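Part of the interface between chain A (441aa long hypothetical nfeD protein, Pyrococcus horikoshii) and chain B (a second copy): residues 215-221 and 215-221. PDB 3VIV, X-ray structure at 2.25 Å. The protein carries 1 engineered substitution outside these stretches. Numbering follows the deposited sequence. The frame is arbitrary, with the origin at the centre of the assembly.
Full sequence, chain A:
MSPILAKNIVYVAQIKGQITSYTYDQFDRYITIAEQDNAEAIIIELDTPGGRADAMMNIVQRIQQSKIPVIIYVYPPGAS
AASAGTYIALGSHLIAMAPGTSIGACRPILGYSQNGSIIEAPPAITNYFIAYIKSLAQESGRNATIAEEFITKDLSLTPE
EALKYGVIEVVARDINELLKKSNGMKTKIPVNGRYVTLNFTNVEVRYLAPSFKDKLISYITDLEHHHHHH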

ATOM      1  N   LYS A 215     -12.540 -11.975   8.071  1.00 47.57           N
ATOM      2  CA  LYS A 215     -11.700 -12.618   9.069  1.00 48.93           C
ATOM      3  C   LYS A 215     -10.475 -13.268   8.448  1.00 49.99           C
ATOM      4  O   LYS A 215      -9.371 -13.071   8.954  1.00 49.56           O
ATOM      5  CB  LYS A 215     -12.511 -13.613   9.924  1.00 51.86           C
ATOM      6  CG  LYS A 215     -13.288 -12.911  11.082  1.00 52.97           C
ATOM      7  CD  LYS A 215     -14.736 -13.372  11.178  1.00 58.83           C
ATOM      8  CE  LYS A 215     -14.982 -14.418  12.250  1.00 65.05           C
ATOM      9  NZ  LYS A 215     -16.377 -15.018  12.187  1.00 68.30           N
ATOM     10  N   LEU A 216     -10.640 -14.016   7.360  1.00 51.15           N
ATOM     11  CA  LEU A 216      -9.482 -14.679   6.764  1.00 52.95           C
ATOM     12  C   LEU A 216      -8.437 -13.667   6.322  1.00 51.92           C
ATOM     13  O   LEU A 216      -7.260 -13.786   6.673  1.00 51.09           O
ATOM     14  CB  LEU A 216      -9.851 -15.571   5.581  1.00 54.85           C
ATOM     15  CG  LEU A 216      -8.599 -16.232   5.010  1.00 56.12           C
ATOM     16  CD1 LEU A 216      -8.411 -17.622   5.600  1.00 59.37           C
ATOM     17  CD2 LEU A 216      -8.652 -16.284   3.505  1.00 57.55           C
ATOM     18  N   ILE A 217      -8.884 -12.674   5.553  1.00 51.67           N
ATOM     19  CA  ILE A 217      -7.979 -11.668   4.997  1.00 52.17           C
ATOM     20  C   ILE A 217      -7.347 -10.820   6.097  1.00 51.21           C
ATOM     21  O   ILE A 217      -6.154 -10.571   6.065  1.00 52.02           O
ATOM     22  CB  ILE A 217      -8.629 -10.861   3.844  1.00 51.23           C
ATOM     23  CG1 ILE A 217      -8.642 -11.747   2.593  1.00 54.46           C
ATOM     24  CG2 ILE A 217      -7.855  -9.555   3.548  1.00 49.02           C
ATOM     25  CD1 ILE A 217      -9.669 -11.349   1.531  1.00 56.24           C
ATOM     26  N   SER A 218      -8.127 -10.443   7.098  1.00 51.20           N
ATOM     27  CA  SER A 218      -7.566  -9.761   8.255  1.00 52.14           C
ATOM     28  C   SER A 218      -6.453 -10.574   8.929  1.00 54.35           C
ATOM     29  O   SER A 218      -5.381 -10.034   9.213  1.00 54.23           O
ATOM     30  CB  SER A 218      -8.652  -9.407   9.265  1.00 50.91           C
ATOM     31  OG  SER A 218      -9.453  -8.335   8.764  1.00 53.57           O
ATOM     32  N   TYR A 219      -6.716 -11.863   9.171  1.00 57.14           N
ATOM     33  CA  TYR A 219      -5.790 -12.755   9.864  1.00 59.99           C
ATOM     34  C   TYR A 219      -4.514 -12.983   9.070  1.00 61.91           C
ATOM     35  O   TYR A 219      -3.457 -13.171   9.664  1.00 63.41           O
ATOM     36  CB  TYR A 219      -6.466 -14.101  10.201  1.00 62.06           C
ATOM     37  CG  TYR A 219      -5.574 -15.112  10.892  1.00 64.42           C
ATOM     38  CD1 TYR A 219      -5.392 -15.092  12.274  1.00 66.19           C
ATOM     39  CD2 TYR A 219      -4.920 -16.094  10.166  1.00 66.76           C
ATOM     40  CE1 TYR A 219      -4.564 -16.039  12.911  1.00 68.60           C
ATOM     41  CE2 TYR A 219      -4.091 -17.034  10.790  1.00 70.12           C
ATOM     42  CZ  TYR A 219      -3.917 -16.997  12.159  1.00 70.55           C
ATOM     43  OH  TYR A 219      -3.099 -17.936  12.759  1.00 75.46           O
ATOM     44  N   ILE A 220      -4.620 -12.999   7.740  1.00 62.98           N
ATOM     45  CA  ILE A 220      -3.457 -13.151   6.870  1.00 65.14           C
ATOM     46  C   ILE A 220      -2.600 -11.873   6.868  1.00 64.58           C
ATOM     47  O   ILE A 220      -1.379 -11.943   6.993  1.00 64.93           O
ATOM     48  CB  ILE A 220      -3.848 -13.540   5.430  1.00 65.99           C
ATOM     49  CG1 ILE A 220      -4.430 -14.959   5.400  1.00 68.51           C
ATOM     50  CG2 ILE A 220      -2.624 -13.459   4.500  1.00 66.67           C
ATOM     51  CD1 ILE A 220      -4.991 -15.362   4.056  1.00 69.31           C
ATOM     52  N   THR A 221      -3.244 -10.715   6.734  1.00 64.04           N
ATOM     53  CA  THR A 221      -2.543  -9.426   6.868  1.00 64.52           C
ATOM     54  C   THR A 221      -1.838  -9.365   8.218  1.00 65.92           C
ATOM     55  O   THR A 221      -0.631  -9.113   8.284  1.00 66.74           O
ATOM     56  CB  THR A 221      -3.476  -8.230   6.700  1.00 62.05           C
ATOM     57  OG1 THR A 221      -4.191  -8.359   5.465  1.00 62.80           O
ATOM     58  CG2 THR A 221      -2.679  -6.913   6.678  1.00 61.35           C
TER
ATOM     59  N   LYS B 215       0.842 -19.247  -3.647  1.00 53.87           N
ATOM     60  CA  LYS B 215      -0.285 -19.670  -4.458  1.00 55.95           C
ATOM     61  C   LYS B 215      -1.611 -19.239  -3.850  1.00 56.91           C
ATOM     62  O   LYS B 215      -2.498 -18.784  -4.570  1.00 57.32           O
ATOM     63  CB  LYS B 215      -0.242 -21.188  -4.691  1.00 59.20           C
ATOM     64  CG  LYS B 215       0.942 -21.624  -5.598  1.00 60.02           C
ATOM     65  CD  LYS B 215       1.099 -23.135  -5.615  1.00 67.11           C
ATOM     66  CE  LYS B 215       0.520 -23.754  -6.886  1.00 72.58           C
ATOM     67  NZ  LYS B 215       1.376 -23.438  -8.082  1.00 72.93           N
ATOM     68  N   LEU B 216      -1.729 -19.393  -2.533  1.00 57.36           N
ATOM     69  CA  LEU B 216      -2.883 -18.967  -1.784  1.00 58.83           C
ATOM     70  C   LEU B 216      -3.146 -17.469  -1.956  1.00 57.88           C
ATOM     71  O   LEU B 216      -4.252 -17.065  -2.335  1.00 58.39           O
ATOM     72  CB  LEU B 216      -2.697 -19.282  -0.301  1.00 59.64           C
ATOM     73  CG  LEU B 216      -3.934 -18.943   0.532  1.00 62.64           C
ATOM     74  CD1 LEU B 216      -4.857 -20.146   0.608  1.00 61.85           C
ATOM     75  CD2 LEU B 216      -3.562 -18.444   1.921  1.00 63.02           C
ATOM     76  N   ILE B 217      -2.126 -16.658  -1.666  1.00 56.10           N
ATOM     77  CA  ILE B 217      -2.254 -15.196  -1.690  1.00 55.95           C
ATOM     78  C   ILE B 217      -2.740 -14.733  -3.063  1.00 55.95           C
ATOM     79  O   ILE B 217      -3.667 -13.926  -3.163  1.00 56.71           O
ATOM     80  CB  ILE B 217      -0.894 -14.487  -1.329  1.00 53.78           C
ATOM     81  CG1 ILE B 217      -0.390 -14.874   0.076  1.00 54.43           C
ATOM     82  CG2 ILE B 217      -0.971 -12.968  -1.488  1.00 52.86           C
ATOM     83  CD1 ILE B 217      -1.391 -14.846   1.173  1.00 56.55           C
ATOM     84  N   SER B 218      -2.132 -15.266  -4.118  1.00 55.85           N
ATOM     85  CA  SER B 218      -2.478 -14.858  -5.472  1.00 56.46           C
ATOM     86  C   SER B 218      -3.838 -15.380  -5.953  1.00 59.63           C
ATOM     87  O   SER B 218      -4.485 -14.727  -6.782  1.00 60.28           O
ATOM     88  CB  SER B 218      -1.371 -15.236  -6.456  1.00 54.93           C
ATOM     89  OG  SER B 218      -1.498 -16.580  -6.862  1.00 59.20           O
ATOM     90  N   TYR B 219      -4.276 -16.531  -5.433  1.00 61.52           N
ATOM     91  CA  TYR B 219      -5.591 -17.041  -5.769  1.00 64.00           C
ATOM     92  C   TYR B 219      -6.672 -16.213  -5.083  1.00 66.02           C
ATOM     93  O   TYR B 219      -7.750 -16.033  -5.640  1.00 67.48           O
ATOM     94  CB  TYR B 219      -5.733 -18.541  -5.463  1.00 65.76           C
ATOM     95  CG  TYR B 219      -7.124 -19.098  -5.745  1.00 67.67           C
ATOM     96  CD1 TYR B 219      -7.477 -19.535  -7.015  1.00 67.85           C
ATOM     97  CD2 TYR B 219      -8.082 -19.170  -4.744  1.00 68.56           C
ATOM     98  CE1 TYR B 219      -8.748 -20.036  -7.285  1.00 70.91           C
ATOM     99  CE2 TYR B 219      -9.366 -19.677  -4.999  1.00 72.73           C
ATOM    100  CZ  TYR B 219      -9.689 -20.105  -6.273  1.00 73.06           C
ATOM    101  OH  TYR B 219     -10.943 -20.605  -6.536  1.00 77.19           O
ATOM    102  N   ILE B 220      -6.396 -15.720  -3.877  1.00 66.75           N
ATOM    103  CA  ILE B 220      -7.287 -14.742  -3.257  1.00 69.43           C
ATOM    104  C   ILE B 220      -7.351 -13.460  -4.118  1.00 69.75           C
ATOM    105  O   ILE B 220      -8.411 -12.849  -4.232  1.00 71.58           O
ATOM    106  CB  ILE B 220      -6.890 -14.418  -1.797  1.00 69.19           C
ATOM    107  CG1 ILE B 220      -7.063 -15.651  -0.908  1.00 70.04           C
ATOM    108  CG2 ILE B 220      -7.728 -13.243  -1.251  1.00 68.84           C
ATOM    109  CD1 ILE B 220      -6.508 -15.508   0.489  1.00 68.66           C
ATOM    110  N   THR B 221      -6.226 -13.089  -4.735  1.00 69.02           N
ATOM    111  CA  THR B 221      -6.131 -11.925  -5.644  1.00 69.86           C
ATOM    112  C   THR B 221      -6.960 -12.081  -6.934  1.00 72.36           C
ATOM    113  O   THR B 221      -7.809 -11.231  -7.230  1.00 73.68           O
ATOM    114  CB  THR B 221      -4.646 -11.567  -5.959  1.00 66.64           C
ATOM    115  OG1 THR B 221      -4.082 -10.887  -4.830  1.00 66.44           O
ATOM    116  CG2 THR B 221      -4.511 -10.684  -7.217  1.00 65.84           C
TER

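How do the two backbones meet? Each stretch is a segment of a longer helix, held by i to i+4 hydrogen bonds such as Ile A220 N to Leu A216 O at 3.0 Å and Ile B220 N to Leu B216 O, also 3.0 Å. The helices run in largely opposing directions, with 137° between their N-to-C axes, and the axes come no closer than 12.6 Å. That separation leaves the main chains well apart: even the CA atoms of Ile A217 and Ile B220 lie 8.8 Å from each other, and those of Ile A220 and Ile B217 lie 8.9 Å apart. The gap must therefore be bridged by side chains. The register is reciprocal, Ile A217 beside Ile B220 and Ile A220 beside Ile B217.

Which side chains fill the space between the helices? Ile A220 and Ile B220 have the largest areas covered by the other stretch, both pointing toward the opposite helix from CA to CB, and their tips meet where Ile A220 CD1 lies 3.9 Å from Ile B220 CD1. Leu A216 and Leu B216 sit one turn before Ile A220 and Ile B220 and point the same way, so each leucine packs against the partner's isoleucine: Leu A216 CD2 is 3.8 Å from Ile B220 CD1, and Leu B216 CD2 is 4.0 Å from Ile A220 CD1. The two leucines have chi1 near 180°; Ile A220 and Ile B220 both have the m, t rotamer.

How do Ile A217 and Ile B217 take part if their CA-to-CB bonds point sideways? In both copies the end of the side chain comes nearer than its root. Ile A217 CD1 reaches Ile B220 CG2 at 3.9 Å, while Ile B217 CD1 reaches Ile A220 CG2 at 3.8 Å. The two do this with different rotamers, chi2 being t in Ile A217 and m in Ile B217, so the matching contacts are not exact copies of each other.

What role do the polar residues play? No hydrogen bond crosses between the stretches; the contact consists of apolar methyl packing and buries a modest 194 Å² in all. The lysines, serines, tyrosines and threonines stay out of reach of the opposite stretch. Some serve their own helix instead: Thr A221 OG1 donates to Ile A217 O at 3.0 Å, and Ser B218 OG makes a weak hydrogen bond to Lys B215 O at 3.3 Å.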